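Local coordinates for protein ornithine carbamoyltransferase (Gloeobacter violaceus, PDB 3GD5) that probably catalyses the reversible transfer of the carbamoyl group from carbamoyl phosphate to ornithine, giving citrulline and phosphate in arginine biosynthesis, at residues 181-194 / 209-222. Residues are numbered along the deposited sequence; the frame is centred on the assembly and turned at random.
Sequences GMSIAVATPEGFTP and TGAEVQILRDPFEA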
ATOM      1  N   GLY A 181      10.566  47.746  -5.504  1.00 50.10           N
ATOM      2  CA  GLY A 181      11.697  48.578  -5.139  1.00 50.22           C
ATOM      3  C   GLY A 181      12.355  48.167  -3.840  1.00 51.09           C
ATOM      4  O   GLY A 181      13.073  48.957  -3.226  1.00 51.93           O
ATOM      5  N   MET A 182      12.111  46.935  -3.412  1.00 50.15           N
ATOM      6  CA  MET A 182      12.702  46.439  -2.179  1.00 49.06           C
ATOM      7  C   MET A 182      13.971  45.683  -2.538  1.00 50.67           C
ATOM      8  O   MET A 182      13.958  44.819  -3.420  1.00 51.40           O
ATOM      9  CB  MET A 182      11.722  45.509  -1.452  1.00 46.33           C
ATOM     10  CG  MET A 182      12.202  45.029  -0.086  1.00 44.42           C
ATOM     11  SD  MET A 182      11.063  43.863   0.743  1.00 32.47           S
ATOM     12  CE  MET A 182       9.702  44.875   1.045  1.00 35.51           C
ATOM     13  N   SER A 183      15.071  46.023  -1.870  1.00 50.40           N
ATOM     14  CA  SER A 183      16.338  45.353  -2.118  1.00 50.22           C
ATOM     15  C   SER A 183      16.292  43.956  -1.514  1.00 49.02           C
ATOM     16  O   SER A 183      15.712  43.747  -0.448  1.00 48.46           O
ATOM     17  CB  SER A 183      17.497  46.144  -1.502  1.00 52.05           C
ATOM     18  OG  SER A 183      17.735  47.346  -2.220  1.00 56.77           O
ATOM     19  N   ILE A 184      16.897  42.995  -2.199  1.00 47.61           N
ATOM     20  CA  ILE A 184      16.908  41.631  -1.698  1.00 46.88           C
ATOM     21  C   ILE A 184      18.259  40.950  -1.835  1.00 46.74           C
ATOM     22  O   ILE A 184      18.914  41.019  -2.874  1.00 48.17           O
ATOM     23  CB  ILE A 184      15.842  40.746  -2.400  1.00 46.46           C
ATOM     24  CG1 ILE A 184      15.967  39.298  -1.896  1.00 45.00           C
ATOM     25  CG2 ILE A 184      15.999  40.831  -3.921  1.00 43.11           C
ATOM     26  CD1 ILE A 184      14.897  38.357  -2.401  1.00 41.70           C
ATOM     27  N   ALA A 185      18.665  40.294  -0.760  1.00 47.01           N
ATOM     28  CA  ALA A 185      19.917  39.563  -0.718  1.00 45.72           C
ATOM     29  C   ALA A 185      19.538  38.116  -0.397  1.00 45.82           C
ATOM     30  O   ALA A 185      18.910  37.841   0.631  1.00 45.86           O
ATOM     31  CB  ALA A 185      20.815  40.135   0.369  1.00 44.36           C
ATOM     32  N   VAL A 186      19.902  37.195  -1.283  1.00 45.15           N
ATOM     33  CA  VAL A 186      19.587  35.793  -1.083  1.00 44.24           C
ATOM     34  C   VAL A 186      20.846  34.993  -0.823  1.00 43.25           C
ATOM     35  O   VAL A 186      21.717  34.883  -1.686  1.00 43.51           O
ATOM     36  CB  VAL A 186      18.850  35.209  -2.305  1.00 45.08           C
ATOM     37  CG1 VAL A 186      19.612  35.546  -3.573  1.00 49.22           C
ATOM     38  CG2 VAL A 186      18.710  33.696  -2.162  1.00 43.52           C
ATOM     39  N   ALA A 187      20.930  34.433   0.379  1.00 41.96           N
ATOM     40  CA  ALA A 187      22.075  33.634   0.782  1.00 41.47           C
ATOM     41  C   ALA A 187      21.722  32.146   0.811  1.00 41.53           C
ATOM     42  O   ALA A 187      20.774  31.728   1.483  1.00 37.88           O
ATOM     43  CB  ALA A 187      22.565  34.090   2.163  1.00 42.61           C
ATOM     44  N   THR A 188      22.495  31.350   0.079  1.00 41.99           N
ATOM     45  CA  THR A 188      22.268  29.909   0.012  1.00 43.15           C
ATOM     46  C   THR A 188      23.588  29.173  -0.083  1.00 44.55           C
ATOM     47  O   THR A 188      24.629  29.775  -0.353  1.00 44.74           O
ATOM     48  CB  THR A 188      21.494  29.511  -1.254  1.00 42.08           C
ATOM     49  OG1 THR A 188      22.408  29.443  -2.360  1.00 40.90           O
ATOM     50  CG2 THR A 188      20.410  30.523  -1.565  1.00 41.64           C
ATOM     51  N   PRO A 189      23.568  27.854   0.150  1.00 45.83           N
ATOM     52  CA  PRO A 189      24.826  27.114   0.046  1.00 45.98           C
ATOM     53  C   PRO A 189      25.199  27.136  -1.439  1.00 46.05           C
ATOM     54  O   PRO A 189      24.375  27.496  -2.287  1.00 43.60           O
ATOM     55  CB  PRO A 189      24.449  25.717   0.538  1.00 46.76           C
ATOM     56  CG  PRO A 189      23.364  25.996   1.527  1.00 46.66           C
ATOM     57  CD  PRO A 189      22.533  27.039   0.807  1.00 47.41           C
ATOM     58  N   GLU A 190      26.431  26.746  -1.745  1.00 47.54           N
ATOM     59  CA  GLU A 190      26.942  26.746  -3.111  1.00 49.75           C
ATOM     60  C   GLU A 190      26.078  26.092  -4.194  1.00 49.95           C
ATOM     61  O   GLU A 190      25.810  26.709  -5.229  1.00 52.41           O
ATOM     62  CB  GLU A 190      28.333  26.115  -3.130  1.00 51.27           C
ATOM     63  CG  GLU A 190      28.999  26.114  -4.484  1.00 56.05           C
ATOM     64  CD  GLU A 190      30.446  25.688  -4.393  1.00 60.00           C
ATOM     65  OE1 GLU A 190      31.220  26.387  -3.703  1.00 61.06           O
ATOM     66  OE2 GLU A 190      30.811  24.655  -5.001  1.00 62.72           O
ATOM     67  N   GLY A 191      25.647  24.856  -3.981  1.00 47.01           N
ATOM     68  CA  GLY A 191      24.848  24.202  -5.006  1.00 46.96           C
ATOM     69  C   GLY A 191      23.340  24.383  -4.923  1.00 46.11           C
ATOM     70  O   GLY A 191      22.588  23.745  -5.665  1.00 45.98           O
ATOM     71  N   PHE A 192      22.885  25.255  -4.035  1.00 44.40           N
ATOM     72  CA  PHE A 192      21.454  25.464  -3.884  1.00 44.49           C
ATOM     73  C   PHE A 192      21.084  26.916  -4.097  1.00 43.87           C
ATOM     74  O   PHE A 192      20.287  27.469  -3.350  1.00 43.40           O
ATOM     75  CB  PHE A 192      20.997  25.013  -2.492  1.00 44.71           C
ATOM     76  CG  PHE A 192      21.294  23.565  -2.194  1.00 44.96           C
ATOM     77  CD1 PHE A 192      22.605  23.131  -2.025  1.00 44.75           C
ATOM     78  CD2 PHE A 192      20.261  22.634  -2.114  1.00 45.95           C
ATOM     79  CE1 PHE A 192      22.892  21.790  -1.783  1.00 45.85           C
ATOM     80  CE2 PHE A 192      20.533  21.287  -1.872  1.00 45.88           C
ATOM     81  CZ  PHE A 192      21.857  20.863  -1.707  1.00 46.99           C
ATOM     82  N   THR A 193      21.660  27.530  -5.124  1.00 44.06           N
ATOM     83  CA  THR A 193      21.385  28.927  -5.423  1.00 43.51           C
ATOM     84  C   THR A 193      20.118  29.051  -6.268  1.00 42.24           C
ATOM     85  O   THR A 193      19.660  28.072  -6.863  1.00 39.68           O
ATOM     86  CB  THR A 193      22.562  29.577  -6.200  1.00 45.96           C
ATOM     87  OG1 THR A 193      22.709  28.939  -7.476  1.00 46.19           O
ATOM     88  CG2 THR A 193      23.860  29.430  -5.420  1.00 45.30           C
ATOM     89  N   PRO A 194      19.528  30.261  -6.317  1.00 41.59           N
ATOM     90  CA  PRO A 194      18.315  30.527  -7.092  1.00 41.79           C
ATOM     91  C   PRO A 194      18.620  30.298  -8.563  1.00 42.79           C
ATOM     92  O   PRO A 194      19.774  30.364  -8.975  1.00 42.89           O
ATOM     93  CB  PRO A 194      18.041  32.005  -6.826  1.00 41.26           C
ATOM     94  CG  PRO A 194      18.696  32.261  -5.512  1.00 42.42           C
ATOM     95  CD  PRO A 194      19.968  31.476  -5.609  1.00 40.87           C
ATOM     96  N   THR A 209      13.662  49.947 -10.821  1.00 64.15           N
ATOM     97  CA  THR A 209      13.003  50.289  -9.567  1.00 63.33           C
ATOM     98  C   THR A 209      13.994  50.848  -8.559  1.00 62.69           C
ATOM     99  O   THR A 209      13.604  51.380  -7.522  1.00 61.16           O
ATOM    100  CB  THR A 209      12.295  49.065  -8.955  1.00 63.66           C
ATOM    101  OG1 THR A 209      13.258  48.034  -8.698  1.00 63.33           O
ATOM    102  CG2 THR A 209      11.229  48.540  -9.907  1.00 62.02           C
ATOM    103  N   GLY A 210      15.280  50.717  -8.870  1.00 63.41           N
ATOM    104  CA  GLY A 210      16.314  51.230  -7.989  1.00 63.58           C
ATOM    105  C   GLY A 210      16.640  50.352  -6.796  1.00 64.24           C
ATOM    106  O   GLY A 210      17.231  50.822  -5.819  1.00 64.26           O
ATOM    107  N   ALA A 211      16.252  49.082  -6.862  1.00 63.25           N
ATOM    108  CA  ALA A 211      16.528  48.147  -5.776  1.00 62.26           C
ATOM    109  C   ALA A 211      17.743  47.340  -6.186  1.00 61.44           C
ATOM    110  O   ALA A 211      18.053  47.254  -7.370  1.00 61.59           O
ATOM    111  CB  ALA A 211      15.333  47.222  -5.557  1.00 62.32           C
ATOM    112  N   GLU A 212      18.448  46.761  -5.224  1.00 60.97           N
ATOM    113  CA  GLU A 212      19.608  45.960  -5.579  1.00 60.44           C
ATOM    114  C   GLU A 212      19.343  44.492  -5.267  1.00 58.56           C
ATOM    115  O   GLU A 212      18.695  44.162  -4.275  1.00 58.18           O
ATOM    116  CB  GLU A 212      20.865  46.453  -4.850  1.00 62.21           C
ATOM    117  CG  GLU A 212      20.947  46.100  -3.383  1.00 66.24           C
ATOM    118  CD  GLU A 212      22.318  46.398  -2.796  1.00 68.25           C
ATOM    119  OE1 GLU A 212      23.335  46.063  -3.450  1.00 68.54           O
ATOM    120  OE2 GLU A 212      22.380  46.952  -1.676  1.00 69.33           O
ATOM    121  N   VAL A 213      19.841  43.621  -6.136  1.00 57.04           N
ATOM    122  CA  VAL A 213      19.669  42.182  -6.000  1.00 54.81           C
ATOM    123  C   VAL A 213      21.017  41.504  -5.810  1.00 54.84           C
ATOM    124  O   VAL A 213      21.947  41.730  -6.582  1.00 54.19           O
ATOM    125  CB  VAL A 213      18.993  41.590  -7.257  1.00 53.99           C
ATOM    126  CG1 VAL A 213      18.983  40.066  -7.182  1.00 51.59           C
ATOM    127  CG2 VAL A 213      17.579  42.135  -7.387  1.00 50.59           C
ATOM    128  N   GLN A 214      21.112  40.659  -4.789  1.00 54.04           N
ATOM    129  CA  GLN A 214      22.356  39.963  -4.502  1.00 55.29           C
ATOM    130  C   GLN A 214      22.195  38.484  -4.176  1.00 55.03           C
ATOM    131  O   GLN A 214      21.389  38.107  -3.322  1.00 53.63           O
ATOM    132  CB  GLN A 214      23.061  40.631  -3.327  1.00 57.25           C
ATOM    133  CG  GLN A 214      23.512  42.046  -3.578  1.00 60.07           C
ATOM    134  CD  GLN A 214      23.961  42.714  -2.301  1.00 62.00           C
ATOM    135  OE1 GLN A 214      23.135  43.104  -1.468  1.00 61.60           O
ATOM    136  NE2 GLN A 214      25.277  42.834  -2.125  1.00 60.82           N
ATOM    137  N   ILE A 215      22.973  37.654  -4.860  1.00 54.46           N
ATOM    138  CA  ILE A 215      22.965  36.220  -4.619  1.00 55.27           C
ATOM    139  C   ILE A 215      24.287  35.946  -3.919  1.00 54.92           C
ATOM    140  O   ILE A 215      25.345  35.909  -4.540  1.00 55.03           O
ATOM    141  CB  ILE A 215      22.854  35.411  -5.937  1.00 56.45           C
ATOM    142  CG1 ILE A 215      23.164  33.933  -5.677  1.00 57.55           C
ATOM    143  CG2 ILE A 215      23.808  35.970  -6.976  1.00 59.01           C
ATOM    144  CD1 ILE A 215      22.391  33.315  -4.518  1.00 59.43           C
ATOM    145  N   LEU A 216      24.210  35.771  -2.607  1.00 55.71           N
ATOM    146  CA  LEU A 216      25.390  35.555  -1.789  1.00 55.92           C
ATOM    147  C   LEU A 216      25.491  34.161  -1.193  1.00 56.21           C
ATOM    148  O   LEU A 216      24.570  33.349  -1.280  1.00 56.27           O
ATOM    149  CB  LEU A 216      25.411  36.576  -0.649  1.00 55.19           C
ATOM    150  CG  LEU A 216      25.031  38.018  -0.996  1.00 55.17           C
ATOM    151  CD1 LEU A 216      25.099  38.870   0.258  1.00 54.78           C
ATOM    152  CD2 LEU A 216      25.965  38.564  -2.065  1.00 54.60           C
ATOM    153  N   ARG A 217      26.629  33.904  -0.566  1.00 56.33           N
ATOM    154  CA  ARG A 217      26.883  32.631   0.069  1.00 57.03           C
ATOM    155  C   ARG A 217      26.766  32.808   1.582  1.00 56.80           C
ATOM    156  O   ARG A 217      26.243  31.934   2.273  1.00 56.35           O
ATOM    157  CB  ARG A 217      28.280  32.143  -0.307  1.00 57.73           C
ATOM    158  CG  ARG A 217      28.587  30.713   0.088  1.00 60.14           C
ATOM    159  CD  ARG A 217      27.722  29.705  -0.668  1.00 61.50           C
ATOM    160  NE  ARG A 217      27.908  29.761  -2.117  1.00 62.09           N
ATOM    161  CZ  ARG A 217      27.138  30.460  -2.947  1.00 64.08           C
ATOM    162  NH1 ARG A 217      27.384  30.452  -4.251  1.00 63.64           N
ATOM    163  NH2 ARG A 217      26.115  31.159  -2.476  1.00 66.22           N
ATOM    164  N   ASP A 218      27.232  33.949   2.088  1.00 57.09           N
ATOM    165  CA  ASP A 218      27.187  34.232   3.526  1.00 57.75           C
ATOM    166  C   ASP A 218      25.889  34.874   3.985  1.00 56.49           C
ATOM    167  O   ASP A 218      25.506  35.941   3.506  1.00 57.52           O
ATOM    168  CB  ASP A 218      28.357  35.132   3.943  1.00 60.17           C
ATOM    169  CG  ASP A 218      28.231  35.628   5.384  1.00 62.12           C
ATOM    170  OD1 ASP A 218      28.001  34.804   6.295  1.00 62.21           O
ATOM    171  OD2 ASP A 218      28.366  36.848   5.609  1.00 64.75           O
ATOM    172  N   PRO A 219      25.199  34.227   4.937  1.00 56.03           N
ATOM    173  CA  PRO A 219      23.929  34.698   5.498  1.00 55.62           C
ATOM    174  C   PRO A 219      24.074  35.895   6.442  1.00 54.61           C
ATOM    175  O   PRO A 219      23.137  36.682   6.611  1.00 52.88           O
ATOM    176  CB  PRO A 219      23.391  33.456   6.203  1.00 55.18           C
ATOM    177  CG  PRO A 219      24.635  32.812   6.708  1.00 55.79           C
ATOM    178  CD  PRO A 219      25.567  32.919   5.513  1.00 56.06           C
ATOM    179  N   PHE A 220      25.241  36.025   7.069  1.00 54.69           N
ATOM    180  CA  PHE A 220      25.475  37.146   7.969  1.00 55.61           C
ATOM    181  C   PHE A 220      25.741  38.408   7.166  1.00 56.41           C
ATOM    182  O   PHE A 220      25.586  39.518   7.665  1.00 57.17           O
ATOM    183  CB  PHE A 220      26.646  36.858   8.906  1.00 55.79           C
ATOM    184  CG  PHE A 220      26.292  35.934  10.030  1.00 56.36           C
ATOM    185  CD1 PHE A 220      26.505  34.565   9.920  1.00 56.31           C
ATOM    186  CD2 PHE A 220      25.693  36.433  11.184  1.00 56.71           C
ATOM    187  CE1 PHE A 220      26.126  33.701  10.943  1.00 55.63           C
ATOM    188  CE2 PHE A 220      25.308  35.579  12.214  1.00 56.68           C
ATOM    189  CZ  PHE A 220      25.526  34.207  12.092  1.00 56.29           C
ATOM    190  N   GLU A 221      26.134  38.222   5.911  1.00 56.98           N
ATOM    191  CA  GLU A 221      26.407  39.332   5.014  1.00 57.94           C
ATOM    192  C   GLU A 221      25.067  39.865   4.522  1.00 57.61           C
ATOM    193  O   GLU A 221      24.785  41.062   4.604  1.00 57.95           O
ATOM    194  CB  GLU A 221      27.233  38.847   3.821  1.00 60.15           C
ATOM    195  CG  GLU A 221      27.742  39.958   2.925  1.00 64.45           C
ATOM    196  CD  GLU A 221      28.732  40.866   3.640  1.00 67.93           C
ATOM    197  OE1 GLU A 221      29.807  40.370   4.064  1.00 67.81           O
ATOM    198  OE2 GLU A 221      28.432  42.073   3.781  1.00 68.28           O
ATOM    199  N   ALA A 222      24.241  38.951   4.025  1.00 56.40           N
ATOM    200  CA  ALA A 222      22.924  39.288   3.501  1.00 55.23           C
ATOM    201  C   ALA A 222      22.021  39.947   4.542  1.00 54.65           C
ATOM    202  O   ALA A 222      21.279  40.885   4.232  1.00 54.00           O
ATOM    203  CB  ALA A 222      22.254  38.028   2.953  1.00 55.00           C
TER
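Bends at chi2 (66°) and chi3 (61°) fold Arg217 back over the 188-190 backbone. There NH2 makes a weak hydrogen bond to Thr188 O (2.9 Å), and one guanidinium face lies against Glu190 CA and Pro189 C. Thr193 CG2 approaches the same group obliquely. Cut back to an alanine, the position is likely to lose the weak donor to Thr188 O and uncover the backbone at Glu190. Chi1 of -71° sets Ser183 OG beside its own backbone N, where it accepts an almost straight bond from Glu212 N (3.1 Å). Between these ends, strands 183-187 and 213-216 pair in parallel, with Val186 N donating to Gln214 O at 2.7 Å and Leu216 N to Val186 O at 2.8 Å. On one face Ile215 CD1 meets Val186 CG1 (3.7 Å) and lies beside Pro194; on the other, Ala222 CB closes over Ala185 CB (3.6 Å) and Ala187 CB. The strands form a beta-alpha-beta unit with helix 196-209 as the crossover, in the Asp/Orn-binding domain. Strand 213-216 is outermost in the chain's five-stranded parallel sheet, while 183-187 also pairs with strand 159-163 and, through Ile184, packs on helix 168-180.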